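Long-range contacts in dTDP-glucose 4,6-dehydratase (Klebsiella pneumoniae, PDB 5U4Q), which binds NAD and probably converts dTDP-glucose to its 4-keto-6-deoxy derivative: residues A[23-28]-A[52-57]; A[200-205]-A[284-289]; A[208-213]-A[270-275]; A[236-241]-A[257-262]. One frame throughout, in Å; residues are numbered along the deposited sequence. Where two conformers were deposited one is given.

Overall arrangement
The contacts fall into two regions of the structure. Interactions 1 and 4 lie within the Rossmann-type NAD-binding fold, their centres 27 Å apart: 1 ties the end of helix 14-25 to the loop before strand 57-61, and 4 sits at the start of strand 258-263, both in the main parallel sheet. Interactions 2 and 3, centres 12 Å apart, share the small sheet of strands 208-211 and 288-291. The centres of 1 and 3 are 38 Å apart, across the chain's centre. Along the chain interaction 1 closes first; interaction 4 is nested inside 3, and 3 inside 2. The chain returns from small to main sheet (strands 220-222 and 258-263) before helix 271-282, so the regions are linked repeatedly.

Interaction 1 of 4, residues A[23-28]-A[52-57]; sequences LLNEGH and LAYPAF
With CG anti to its carbonyl carbon (chi1 -70°) and the chain beyond nearly extended, L24 carries its two methyls off the last turn of helix 14-25 into the 52-57 loop; Y54, whose CG is likewise anti to its carbonyl carbon, brings its ring against the base of that side chain. L24 CB stands over the ring centre in a CH-pi contact, 4.2 Å from the Y54 centroid and 11° off the normal. Further out, L24 CD1 meets Y54 CD1 at 3.8 Å and F57 CB at 3.7 Å, while L24 CD2 lies 3.7 Å from A56 C. A type I turn, closed by F57 N to Y54 O at 3.0 Å, wraps this loop round the leucine. At the outer margin a water joins N25 OD1 (2.9 Å) to Y54 OH (3.0 Å). Within the Rossmann-type fold, L24 and F57 also pack on V30 of strand 29-34, A56 pairs with V30 through the backbone, and L52 leans on F17, A20 and Q21 of helix 14-25.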
loop_
_atom_site.group_PDB
_atom_site.type_symbol
_atom_site.label_atom_id
_atom_site.label_comp_id
_atom_site.label_asym_id
_atom_site.label_seq_id
_atom_site.Cartn_x
_atom_site.Cartn_y
_atom_site.Cartn_z
ATOM N N LEU A 23 -24.395 17.071 -2.112
ATOM C CA LEU A 23 -23.656 18.171 -2.738
ATOM C C LEU A 23 -24.531 18.852 -3.783
ATOM O O LEU A 23 -24.512 20.079 -3.906
ATOM C CB LEU A 23 -22.338 17.705 -3.348
ATOM C CG LEU A 23 -21.264 17.212 -2.356
ATOM C CD1 LEU A 23 -20.131 16.520 -3.085
ATOM C CD2 LEU A 23 -20.762 18.358 -1.484
ATOM N N LEU A 24 -25.305 18.052 -4.506
ATOM C CA LEU A 24 -26.246 18.621 -5.486
ATOM C C LEU A 24 -27.280 19.458 -4.801
ATOM O O LEU A 24 -27.655 20.550 -5.310
ATOM C CB LEU A 24 -26.898 17.525 -6.318
ATOM C CG LEU A 24 -25.951 16.847 -7.285
ATOM C CD1 LEU A 24 -26.452 15.492 -7.763
ATOM C CD2 LEU A 24 -25.622 17.772 -8.461
ATOM N N ASN A 25 -27.801 18.975 -3.685
ATOM C CA ASN A 25 -28.813 19.737 -2.936
ATOM C C ASN A 25 -28.273 21.031 -2.294
ATOM O O ASN A 25 -29.063 21.919 -1.916
ATOM C CB ASN A 25 -29.529 18.827 -1.923
ATOM C CG ASN A 25 -30.543 17.905 -2.593
ATOM O OD1 ASN A 25 -31.336 18.346 -3.422
ATOM N ND2 ASN A 25 -30.573 16.649 -2.179
ATOM N N GLU A 26 -26.950 21.133 -2.154
ATOM C CA GLU A 26 -26.308 22.352 -1.647
ATOM C C GLU A 26 -26.022 23.356 -2.771
ATOM O O GLU A 26 -25.497 24.444 -2.517
ATOM C CB GLU A 26 -25.004 22.020 -0.916
ATOM C CG GLU A 26 -25.193 21.161 0.322
ATOM C CD GLU A 26 -25.911 21.873 1.464
ATOM O OE1 GLU A 26 -26.299 21.193 2.441
ATOM O OE2 GLU A 26 -26.075 23.112 1.410
ATOM N N GLY A 27 -26.365 22.992 -4.008
ATOM C CA GLY A 27 -26.146 23.860 -5.171
ATOM C C GLY A 27 -24.859 23.707 -5.921
ATOM O O GLY A 27 -24.549 24.545 -6.777
ATOM N N HIS A 28 -24.098 22.643 -5.653
ATOM C CA HIS A 28 -22.820 22.469 -6.327
ATOM C C HIS A 28 -22.947 21.672 -7.613
ATOM O O HIS A 28 -23.922 20.967 -7.830
ATOM C CB HIS A 28 -21.835 21.708 -5.442
ATOM C CG HIS A 28 -21.597 22.325 -4.105
ATOM N ND1 HIS A 28 -21.080 23.595 -3.952
ATOM C CD2 HIS A 28 -21.723 21.814 -2.855
ATOM C CE1 HIS A 28 -20.949 23.856 -2.664
ATOM N NE2 HIS A 28 -21.323 22.791 -1.977
ATOM N N LEU A 52 -29.953 10.754 -8.934
ATOM C CA LEU A 52 -29.007 11.862 -9.076
ATOM C C LEU A 52 -29.274 12.682 -10.335
ATOM O O LEU A 52 -28.415 13.476 -10.736
ATOM C CB LEU A 52 -27.566 11.375 -9.101
ATOM C CG LEU A 52 -27.100 10.654 -7.821
ATOM C CD1 LEU A 52 -25.715 10.114 -8.032
ATOM C CD2 LEU A 52 -27.122 11.611 -6.647
ATOM N N ALA A 53 -30.452 12.518 -10.936
ATOM C CA ALA A 53 -30.806 13.297 -12.136
ATOM C C ALA A 53 -31.101 14.748 -11.726
ATOM O O ALA A 53 -32.196 15.072 -11.287
ATOM C CB ALA A 53 -32.013 12.689 -12.858
ATOM N N TYR A 54 -30.078 15.579 -11.817
ATOM C CA TYR A 54 -30.157 16.986 -11.534
ATOM C C TYR A 54 -29.402 17.684 -12.657
ATOM O O TYR A 54 -28.441 17.143 -13.193
ATOM C CB TYR A 54 -29.430 17.329 -10.225
ATOM C CG TYR A 54 -30.115 16.902 -8.937
ATOM C CD1 TYR A 54 -30.136 15.570 -8.538
ATOM C CD2 TYR A 54 -30.682 17.838 -8.079
ATOM C CE1 TYR A 54 -30.735 15.186 -7.347
ATOM C CE2 TYR A 54 -31.270 17.463 -6.890
ATOM C CZ TYR A 54 -31.298 16.137 -6.526
ATOM O OH TYR A 54 -31.897 15.762 -5.347
ATOM N N PRO A 55 -29.784 18.925 -12.984
ATOM C CA PRO A 55 -29.076 19.608 -14.065
ATOM C C PRO A 55 -27.580 19.814 -13.794
ATOM O O PRO A 55 -26.789 19.850 -14.752
ATOM C CB PRO A 55 -29.809 20.950 -14.193
ATOM C CG PRO A 55 -30.671 21.060 -12.988
ATOM C CD PRO A 55 -30.912 19.686 -12.465
ATOM N N ALA A 56 -27.202 19.945 -12.519
ATOM C CA ALA A 56 -25.799 20.149 -12.141
ATOM C C ALA A 56 -25.009 18.838 -11.961
ATOM O O ALA A 56 -23.858 18.878 -11.532
ATOM C CB ALA A 56 -25.743 20.949 -10.875
ATOM N N PHE A 57 -25.620 17.712 -12.300
ATOM C CA PHE A 57 -24.967 16.404 -12.211
ATOM C C PHE A 57 -24.704 15.832 -13.572
ATOM O O PHE A 57 -25.568 15.890 -14.451
ATOM C CB PHE A 57 -25.828 15.405 -11.436
ATOM C CG PHE A 57 -25.207 14.040 -11.292
ATOM C CD1 PHE A 57 -24.124 13.857 -10.446
ATOM C CD2 PHE A 57 -25.680 12.940 -12.018
ATOM C CE1 PHE A 57 -23.527 12.610 -10.316
ATOM C CE2 PHE A 57 -25.102 11.683 -11.863
ATOM C CZ PHE A 57 -24.008 11.527 -11.014
HETATM O O HOH W 1 -34.025 17.584 -4.239
#

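Interaction 2 of 4, residues A[200-205]-A[284-289]; sequences KAMLEG and MEAQKN
M202, M284 and A286 bury most of the surface here, the first two being selenomethionines whose side chains run antiparallel alongside one another. M202 comes from the last turn of helix 194-203: its CG rests on A286 CB at 3.6 Å, and a bend at chi3 takes CE to within 3.6 Å of M284 CG. M284 CG sits between its own N and C (chi1 69°), and the chain bends again at chi3. That shape sets M284 CE 3.2 Å from M202 O, a carbonyl that also receives G205 N in the Schellman motif ending the helix. Beside these apolar contacts, K288 NZ donates to A286 O from above the carbonyl plane, at 2.9 Å. E279 OE2 of helix 271-282 accepts A286 N and forms a salt bridge with K288 NZ. The contact thus packs the C-terminal end of helix 194-203 on the connection from helix 271-282 to strand 288-291, where Q287 and N289 pair with strand 208-211 in the small parallel sheet.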
loop_
_atom_site.group_PDB
_atom_site.type_symbol
_atom_site.label_atom_id
_atom_site.label_comp_id
_atom_site.label_asym_id
_atom_site.label_seq_id
_atom_site.Cartn_x
_atom_site.Cartn_y
_atom_site.Cartn_z
ATOM N N LYS A 200 -31.815 -9.106 4.390
ATOM C CA LYS A 200 -31.835 -10.064 3.294
ATOM C C LYS A 200 -31.849 -11.483 3.867
ATOM O O LYS A 200 -32.684 -12.304 3.487
ATOM C CB LYS A 200 -30.617 -9.858 2.388
ATOM C CG LYS A 200 -30.663 -10.632 1.081
ATOM C CD LYS A 200 -29.509 -10.249 0.162
ATOM C CE LYS A 200 -29.582 -10.984 -1.167
ATOM N NZ LYS A 200 -28.405 -10.690 -2.024
ATOM N N ALA A 201 -30.942 -11.741 4.805
ATOM C CA ALA A 201 -30.823 -13.067 5.447
ATOM C C ALA A 201 -32.146 -13.455 6.114
ATOM O O ALA A 201 -32.650 -14.572 5.911
ATOM C CB ALA A 201 -29.685 -13.065 6.460
HETATM N N MSE A 202 -32.722 -12.520 6.863
HETATM C CA MSE A 202 -34.014 -12.734 7.536
HETATM C C MSE A 202 -35.135 -13.046 6.600
HETATM O O MSE A 202 -35.869 -14.022 6.818
HETATM C CB MSE A 202 -34.428 -11.513 8.345
HETATM C CG MSE A 202 -33.646 -11.512 9.632
HETATM SE SE MSE A 202 -33.892 -9.794 10.537
HETATM C CE MSE A 202 -35.707 -10.052 11.147
ATOM N N LEU A 203 -35.286 -12.250 5.543
ATOM C CA LEU A 203 -36.383 -12.452 4.584
ATOM C C LEU A 203 -36.191 -13.700 3.707
ATOM O O LEU A 203 -37.162 -14.214 3.160
ATOM C CB LEU A 203 -36.615 -11.189 3.740
ATOM C CG LEU A 203 -37.120 -9.980 4.542
ATOM C CD1 LEU A 203 -36.953 -8.684 3.758
ATOM C CD2 LEU A 203 -38.571 -10.151 4.976
ATOM N N GLU A 204 -34.954 -14.184 3.594
ATOM C CA GLU A 204 -34.650 -15.426 2.859
ATOM C C GLU A 204 -34.572 -16.657 3.792
ATOM O O GLU A 204 -34.250 -17.755 3.339
ATOM C CB GLU A 204 -33.326 -15.287 2.099
ATOM C CG GLU A 204 -33.338 -14.269 0.966
ATOM C CD GLU A 204 -31.946 -13.980 0.417
ATOM O OE1 GLU A 204 -30.948 -14.507 0.966
ATOM O OE2 GLU A 204 -31.842 -13.207 -0.561
ATOM N N GLY A 205 -34.845 -16.468 5.086
ATOM C CA GLY A 205 -34.804 -17.563 6.069
ATOM C C GLY A 205 -33.412 -18.115 6.361
ATOM O O GLY A 205 -33.275 -19.248 6.839
HETATM N N MSE A 284 -40.875 -10.252 12.307
HETATM C CA MSE A 284 -40.468 -11.650 12.323
HETATM C C MSE A 284 -39.250 -11.861 13.177
HETATM O O MSE A 284 -38.606 -10.900 13.596
HETATM C CB MSE A 284 -40.194 -12.095 10.901
HETATM C CG MSE A 284 -38.947 -11.434 10.316
HETATM SE SE MSE A 284 -38.807 -11.947 8.430
HETATM C CE MSE A 284 -38.410 -13.861 8.676
ATOM N N GLU A 285 -38.927 -13.126 13.436
ATOM C CA GLU A 285 -37.776 -13.485 14.255
ATOM C C GLU A 285 -36.675 -14.070 13.373
ATOM O O GLU A 285 -36.933 -14.938 12.542
ATOM C CB GLU A 285 -38.208 -14.463 15.353
ATOM C CG GLU A 285 -39.233 -13.858 16.305
ATOM C CD GLU A 285 -39.742 -14.830 17.354
ATOM O OE1 GLU A 285 -39.659 -16.059 17.134
ATOM O OE2 GLU A 285 -40.246 -14.357 18.399
ATOM N N ALA A 286 -35.452 -13.578 13.558
ATOM C CA ALA A 286 -34.308 -14.014 12.774
ATOM C C ALA A 286 -33.786 -15.359 13.272
ATOM O O ALA A 286 -33.798 -15.625 14.477
ATOM C CB ALA A 286 -33.195 -12.982 12.858
ATOM N N GLN A 287 -33.345 -16.198 12.330
ATOM C CA GLN A 287 -32.683 -17.462 12.636
ATOM C C GLN A 287 -31.254 -17.112 13.007
ATOM O O GLN A 287 -30.593 -16.366 12.280
ATOM C CB GLN A 287 -32.665 -18.379 11.411
ATOM C CG GLN A 287 -34.037 -18.866 10.975
ATOM C CD GLN A 287 -34.559 -19.987 11.845
ATOM O OE1 GLN A 287 -35.599 -19.854 12.492
ATOM N NE2 GLN A 287 -33.826 -21.098 11.882
ATOM N N LYS A 288 -30.766 -17.643 14.123
ATOM C CA LYS A 288 -29.435 -17.331 14.604
ATOM C C LYS A 288 -28.585 -18.573 14.828
ATOM O O LYS A 288 -29.099 -19.619 15.261
ATOM C CB LYS A 288 -29.541 -16.545 15.920
ATOM C CG LYS A 288 -30.444 -15.328 15.833
ATOM C CD LYS A 288 -30.679 -14.676 17.186
ATOM C CE LYS A 288 -31.688 -13.549 17.075
ATOM N NZ LYS A 288 -33.090 -13.991 16.812
ATOM N N ASN A 289 -27.296 -18.463 14.508
ATOM C CA ASN A 289 -26.296 -19.497 14.793
ATOM C C ASN A 289 -25.340 -18.885 15.819
ATOM O O ASN A 289 -24.662 -17.900 15.534
ATOM C CB ASN A 289 -25.478 -19.875 13.552
ATOM C CG ASN A 289 -26.321 -20.393 12.413
ATOM O OD1 ASN A 289 -25.961 -20.208 11.250
ATOM N ND2 ASN A 289 -27.441 -21.042 12.725
#

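Interaction 3 of 4, residues A[208-213]-A[270-275]; sequences IDVYNY and ELMDYI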
loop_
_atom_site.group_PDB
_atom_site.type_symbol
_atom_site.label_atom_id
_atom_site.label_comp_id
_atom_site.label_asym_id
_atom_site.label_seq_id
_atom_site.Cartn_x
_atom_site.Cartn_y
_atom_site.Cartn_z
ATOM N N ILE A 208 -28.248 -16.005 10.709
ATOM C CA ILE A 208 -27.242 -14.986 10.940
ATOM C C ILE A 208 -26.274 -15.516 11.989
ATOM O O ILE A 208 -26.705 -16.048 13.027
ATOM C CB ILE A 208 -27.863 -13.693 11.490
ATOM C CG1 ILE A 208 -28.882 -13.123 10.502
ATOM C CG2 ILE A 208 -26.776 -12.666 11.802
ATOM C CD1 ILE A 208 -29.706 -11.997 11.093
ATOM N N ASP A 209 -24.976 -15.368 11.740
ATOM C CA ASP A 209 -23.974 -15.782 12.716
ATOM C C ASP A 209 -23.924 -14.708 13.797
ATOM O O ASP A 209 -23.853 -13.511 13.491
ATOM C CB ASP A 209 -22.591 -15.973 12.076
ATOM C CG ASP A 209 -22.449 -17.301 11.340
ATOM O OD1 ASP A 209 -23.442 -18.052 11.197
ATOM O OD2 ASP A 209 -21.315 -17.604 10.905
ATOM N N VAL A 210 -23.985 -15.148 15.053
ATOM C CA VAL A 210 -23.975 -14.259 16.200
ATOM C C VAL A 210 -22.808 -14.618 17.113
ATOM O O VAL A 210 -22.777 -15.709 17.679
ATOM C CB VAL A 210 -25.316 -14.371 16.978
ATOM C CG1 VAL A 210 -25.320 -13.463 18.212
ATOM C CG2 VAL A 210 -26.494 -14.066 16.056
ATOM N N TYR A 211 -21.855 -13.697 17.251
ATOM C CA TYR A 211 -20.668 -13.875 18.100
ATOM C C TYR A 211 -20.818 -13.242 19.477
ATOM O O TYR A 211 -21.527 -12.249 19.636
ATOM C CB TYR A 211 -19.444 -13.236 17.428
ATOM C CG TYR A 211 -19.025 -13.912 16.155
ATOM C CD1 TYR A 211 -19.587 -13.551 14.929
ATOM C CD2 TYR A 211 -18.066 -14.924 16.169
ATOM C CE1 TYR A 211 -19.206 -14.183 13.752
ATOM C CE2 TYR A 211 -17.678 -15.560 15.004
ATOM C CZ TYR A 211 -18.246 -15.185 13.797
ATOM O OH TYR A 211 -17.858 -15.821 12.644
ATOM N N ASN A 212 -20.132 -13.822 20.467
ATOM C CA ASN A 212 -20.077 -13.289 21.835
ATOM C C ASN A 212 -21.458 -12.907 22.414
ATOM O O ASN A 212 -21.635 -11.814 22.982
ATOM C CB ASN A 212 -19.109 -12.085 21.861
ATOM C CG ASN A 212 -18.843 -11.539 23.271
ATOM O OD1 ASN A 212 -18.924 -12.257 24.276
ATOM N ND2 ASN A 212 -18.509 -10.253 23.340
ATOM N N TYR A 213 -22.411 -13.817 22.268
ATOM C CA TYR A 213 -23.765 -13.648 22.818
ATOM C C TYR A 213 -24.454 -12.370 22.298
ATOM O O TYR A 213 -25.295 -11.794 22.991
ATOM C CB TYR A 213 -23.735 -13.658 24.364
ATOM C CG TYR A 213 -23.576 -15.022 25.027
ATOM C CD1 TYR A 213 -22.336 -15.664 25.073
ATOM C CD2 TYR A 213 -24.666 -15.662 25.620
ATOM C CE1 TYR A 213 -22.188 -16.898 25.690
ATOM C CE2 TYR A 213 -24.526 -16.895 26.241
ATOM C CZ TYR A 213 -23.283 -17.513 26.273
ATOM O OH TYR A 213 -23.114 -18.728 26.891
ATOM N N GLU A 270 -24.904 -2.666 21.072
ATOM C CA GLU A 270 -24.313 -3.935 20.668
ATOM C C GLU A 270 -25.094 -4.544 19.515
ATOM O O GLU A 270 -26.230 -4.173 19.274
ATOM C CB GLU A 270 -24.348 -4.883 21.873
ATOM C CG GLU A 270 -23.470 -4.373 23.012
ATOM C CD GLU A 270 -23.783 -4.961 24.383
ATOM O OE1 GLU A 270 -24.832 -5.605 24.563
ATOM O OE2 GLU A 270 -22.971 -4.732 25.302
ATOM N N LEU A 271 -24.484 -5.504 18.836
ATOM C CA LEU A 271 -25.081 -6.168 17.665
ATOM C C LEU A 271 -26.536 -6.612 17.888
ATOM O O LEU A 271 -27.421 -6.385 17.039
ATOM C CB LEU A 271 -24.178 -7.344 17.255
ATOM C CG LEU A 271 -24.462 -8.305 16.097
ATOM C CD1 LEU A 271 -25.334 -9.475 16.513
ATOM C CD2 LEU A 271 -25.027 -7.585 14.890
HETATM N N MSE A 272 -26.818 -7.216 19.036
HETATM C CA MSE A 272 -28.172 -7.684 19.302
HETATM C C MSE A 272 -29.175 -6.552 19.315
HETATM O O MSE A 272 -30.315 -6.775 19.026
HETATM C CB MSE A 272 -28.252 -8.495 20.613
HETATM C CG MSE A 272 -29.592 -9.223 20.810
HETATM SE SE MSE A 272 -30.034 -10.587 19.471
HETATM C CE MSE A 272 -28.539 -11.765 19.940
ATOM N N ASP A 273 -28.770 -5.321 19.635
ATOM C CA ASP A 273 -29.734 -4.192 19.629
ATOM C C ASP A 273 -30.254 -3.943 18.200
ATOM O O ASP A 273 -31.439 -3.631 18.010
ATOM C CB ASP A 273 -29.114 -2.896 20.169
ATOM C CG ASP A 273 -28.740 -2.972 21.653
ATOM O OD1 ASP A 273 -29.299 -3.807 22.384
ATOM O OD2 ASP A 273 -27.899 -2.161 22.087
ATOM N N TYR A 274 -29.373 -4.081 17.207
ATOM C CA TYR A 274 -29.783 -3.909 15.805
ATOM C C TYR A 274 -30.666 -5.051 15.341
ATOM O O TYR A 274 -31.650 -4.825 14.661
ATOM C CB TYR A 274 -28.570 -3.816 14.873
ATOM C CG TYR A 274 -27.759 -2.585 15.086
ATOM C CD1 TYR A 274 -28.129 -1.384 14.500
ATOM C CD2 TYR A 274 -26.625 -2.608 15.864
ATOM C CE1 TYR A 274 -27.386 -0.229 14.701
ATOM C CE2 TYR A 274 -25.870 -1.452 16.082
ATOM C CZ TYR A 274 -26.251 -0.275 15.481
ATOM O OH TYR A 274 -25.516 0.868 15.699
ATOM N N ILE A 275 -30.306 -6.286 15.703
ATOM C CA ILE A 275 -31.108 -7.442 15.301
ATOM C C ILE A 275 -32.503 -7.354 15.913
ATOM O O ILE A 275 -33.488 -7.544 15.222
ATOM C CB ILE A 275 -30.418 -8.761 15.693
ATOM C CG1 ILE A 275 -29.072 -8.852 14.973
ATOM C CG2 ILE A 275 -31.302 -9.958 15.335
ATOM C CD1 ILE A 275 -28.286 -10.094 15.310
#
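A helix laid against a small parallel sheet defines this contact: helix 271-282 packs on strand 208-211, which pairs with strand 288-291, the strand that follows the helix in the chain. The pair lies away from the main NAD-binding sheet, in a region consistent with the smaller, mostly C-terminal domain of extended short-chain dehydrogenases, which in relatives binds the sugar nucleotide. The axes of strand 208-211 and helix 271-275 pass 10.5 Å apart and run roughly antiparallel, at 148°. V210 carries the strand side with both branches. Its CG1, anti to the backbone N, meets M272 CE at 4.0 Å and L271 CD1 at 4.3 Å, and its CG2, anti to the carbonyl carbon, reaches I275 CD1 at 4.4 Å. M272, a selenomethionine, leaves the helix with CG anti to its N and then bends at both chi2 and chi3, so that it crosses V210 at about a right angle and ends in a methyl contact. The contact is wholly apolar between the two segments. L271 and I208 also pack on F198 of helix 194-203, and V210 pairs through its backbone with N289 and M291. The first helical turn is tied back on itself: D273 N donates to E270 O at 2.8 Å, and E270 N returns a bond to D273 OD2 at 3.2 Å, approaching from above the carboxylate plane with an N-H...O angle of 152°.

Interaction 4 of 4, residues A[236-241]-A[257-262]; sequences VIPQAN and PYRVYN
Two prolines make the heart of this contact. P238 O sits 3.4 Å from P257 CB, and the ring of P238 follows, its CB lying 3.7 Å from P257 C and 4.2 Å from P257 CB. The same P238 CB reaches R259 CG at 4.3 Å, so the proline spans from P257 to the second residue of strand 258-263, while A240, two residues on from P238, borders the same P257 ring. Polar linkage is indirect: a water bridges Q239 O (2.8 Å) and R259 NH2 (2.9 Å), accepting from the latter and lying at the guanidinium edge, in its plane. R259 folds back on itself. Its CG is anti to the carbonyl carbon (chi1 -73°), turns at chi2 (-67°) and chi4 bring the guanidinium back to the backbone, and NH2 then donates to Y258 O at 3.0 Å, a bond within the guanidinium plane that meets the carbonyl from above its own plane. Q239 is similarly turned back, its NE2 bonding I237 O at 3.0 Å with an N-H...O angle of 155°, which ties the amide to its own loop. The contact thus joins the loop after helix 223-234 to the start of a strand of the main Rossmann-type sheet. P257 and R259 pair through the backbone with T176 in strand 176-185, P238 packs on T177 and P175, and P257 O accepts S169 OG of helix 153-172.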
loop_
_atom_site.group_PDB
_atom_site.type_symbol
_atom_site.label_atom_id
_atom_site.label_comp_id
_atom_site.label_asym_id
_atom_site.label_seq_id
_atom_site.Cartn_x
_atom_site.Cartn_y
_atom_site.Cartn_z
ATOM N N VAL A 236 -12.760 21.686 5.052
ATOM C CA VAL A 236 -11.655 21.967 5.955
ATOM C C VAL A 236 -10.404 21.486 5.243
ATOM O O VAL A 236 -10.147 20.288 5.174
ATOM C CB VAL A 236 -11.819 21.295 7.332
ATOM C CG1 VAL A 236 -10.612 21.597 8.204
ATOM C CG2 VAL A 236 -13.096 21.774 8.025
ATOM N N ILE A 237 -9.645 22.423 4.696
ATOM C CA ILE A 237 -8.474 22.109 3.872
ATOM C C ILE A 237 -7.192 22.027 4.721
ATOM O O ILE A 237 -6.799 23.017 5.343
ATOM C CB ILE A 237 -8.331 23.132 2.745
ATOM C CG1 ILE A 237 -9.607 23.105 1.873
ATOM C CG2 ILE A 237 -7.077 22.830 1.918
ATOM C CD1 ILE A 237 -9.593 24.042 0.698
ATOM N N PRO A 238 -6.536 20.854 4.770
ATOM C CA PRO A 238 -5.319 20.750 5.578
ATOM C C PRO A 238 -4.228 21.687 5.102
ATOM O O PRO A 238 -4.139 21.957 3.927
ATOM C CB PRO A 238 -4.880 19.292 5.369
ATOM C CG PRO A 238 -6.151 18.585 5.068
ATOM C CD PRO A 238 -6.893 19.542 4.198
ATOM N N GLN A 239 -3.473 22.208 6.065
ATOM C CA GLN A 239 -2.410 23.167 5.809
ATOM C C GLN A 239 -1.077 22.582 6.207
ATOM O O GLN A 239 -1.000 21.760 7.082
ATOM C CB GLN A 239 -2.661 24.422 6.636
ATOM C CG GLN A 239 -3.985 25.088 6.313
ATOM C CD GLN A 239 -4.044 25.556 4.876
ATOM O OE1 GLN A 239 -3.108 26.193 4.380
ATOM N NE2 GLN A 239 -5.134 25.237 4.187
ATOM N N ALA A 240 -0.033 23.069 5.565
ATOM C CA ALA A 240 1.329 22.685 5.914
ATOM C C ALA A 240 1.659 23.172 7.333
ATOM O O ALA A 240 1.092 24.165 7.805
ATOM C CB ALA A 240 2.288 23.287 4.930
ATOM N N ASN A 241 2.574 22.478 7.993
ATOM C CA ASN A 241 2.954 22.792 9.361
ATOM C C ASN A 241 4.443 22.554 9.594
ATOM O O ASN A 241 4.857 21.430 9.859
ATOM C CB ASN A 241 2.156 21.921 10.324
ATOM C CG ASN A 241 2.511 22.160 11.777
ATOM O OD1 ASN A 241 3.254 23.096 12.115
ATOM N ND2 ASN A 241 1.984 21.306 12.655
ATOM N N PRO A 257 0.444 18.974 4.055
ATOM C CA PRO A 257 -1.028 19.180 4.247
ATOM C C PRO A 257 -1.763 17.837 4.074
ATOM O O PRO A 257 -2.482 17.623 3.095
ATOM C CB PRO A 257 -1.379 20.188 3.146
ATOM C CG PRO A 257 -0.373 19.913 2.082
ATOM C CD PRO A 257 0.902 19.598 2.808
ATOM N N TYR A 258 -1.563 16.974 5.059
ATOM C CA TYR A 258 -2.015 15.585 5.067
ATOM C C TYR A 258 -2.638 15.265 6.404
ATOM O O TYR A 258 -2.043 15.524 7.460
ATOM C CB TYR A 258 -0.807 14.676 4.863
ATOM C CG TYR A 258 -0.911 13.226 5.347
ATOM C CD1 TYR A 258 -1.323 12.205 4.473
ATOM C CD2 TYR A 258 -0.530 12.854 6.635
ATOM C CE1 TYR A 258 -1.398 10.888 4.901
ATOM C CE2 TYR A 258 -0.591 11.529 7.072
ATOM C CZ TYR A 258 -1.004 10.542 6.183
ATOM O OH TYR A 258 -1.062 9.230 6.623
ATOM N N ARG A 259 -3.836 14.687 6.377
ATOM C CA ARG A 259 -4.514 14.275 7.609
ATOM C C ARG A 259 -5.313 13.010 7.391
ATOM O O ARG A 259 -5.842 12.791 6.296
ATOM C CB ARG A 259 -5.509 15.336 8.091
ATOM C CG ARG A 259 -4.910 16.588 8.696
ATOM C CD ARG A 259 -4.211 16.308 10.011
ATOM N NE ARG A 259 -3.825 17.566 10.642
ATOM C CZ ARG A 259 -2.797 18.312 10.254
ATOM N NH1 ARG A 259 -2.540 19.451 10.886
ATOM N NH2 ARG A 259 -2.034 17.930 9.241
ATOM N N VAL A 260 -5.420 12.204 8.451
ATOM C CA VAL A 260 -6.234 10.983 8.456
ATOM C C VAL A 260 -7.072 11.057 9.744
ATOM O O VAL A 260 -6.555 11.410 10.806
ATOM C CB VAL A 260 -5.443 9.662 8.372
ATOM C CG1 VAL A 260 -6.409 8.487 8.422
ATOM C CG2 VAL A 260 -4.591 9.618 7.105
ATOM N N TYR A 261 -8.370 10.774 9.628
ATOM C CA TYR A 261 -9.283 10.740 10.757
ATOM C C TYR A 261 -10.107 9.457 10.794
ATOM O O TYR A 261 -10.514 8.933 9.750
ATOM C CB TYR A 261 -10.302 11.885 10.682
ATOM C CG TYR A 261 -9.674 13.255 10.734
ATOM C CD1 TYR A 261 -9.222 13.805 11.946
ATOM C CD2 TYR A 261 -9.528 14.013 9.580
ATOM C CE1 TYR A 261 -8.621 15.049 11.971
ATOM C CE2 TYR A 261 -8.918 15.256 9.597
ATOM C CZ TYR A 261 -8.464 15.768 10.797
ATOM O OH TYR A 261 -7.878 17.012 10.791
ATOM N N ASN A 262 -10.369 8.963 12.001
ATOM C CA ASN A 262 -11.419 7.954 12.168
ATOM C C ASN A 262 -12.777 8.631 12.004
ATOM O O ASN A 262 -12.974 9.766 12.429
ATOM C CB ASN A 262 -11.430 7.348 13.564
ATOM C CG ASN A 262 -10.289 6.396 13.825
ATOM O OD1 ASN A 262 -9.764 5.744 12.929
ATOM N ND2 ASN A 262 -9.961 6.249 15.098
HETATM O O HOH W 2 0.094 19.711 8.571
#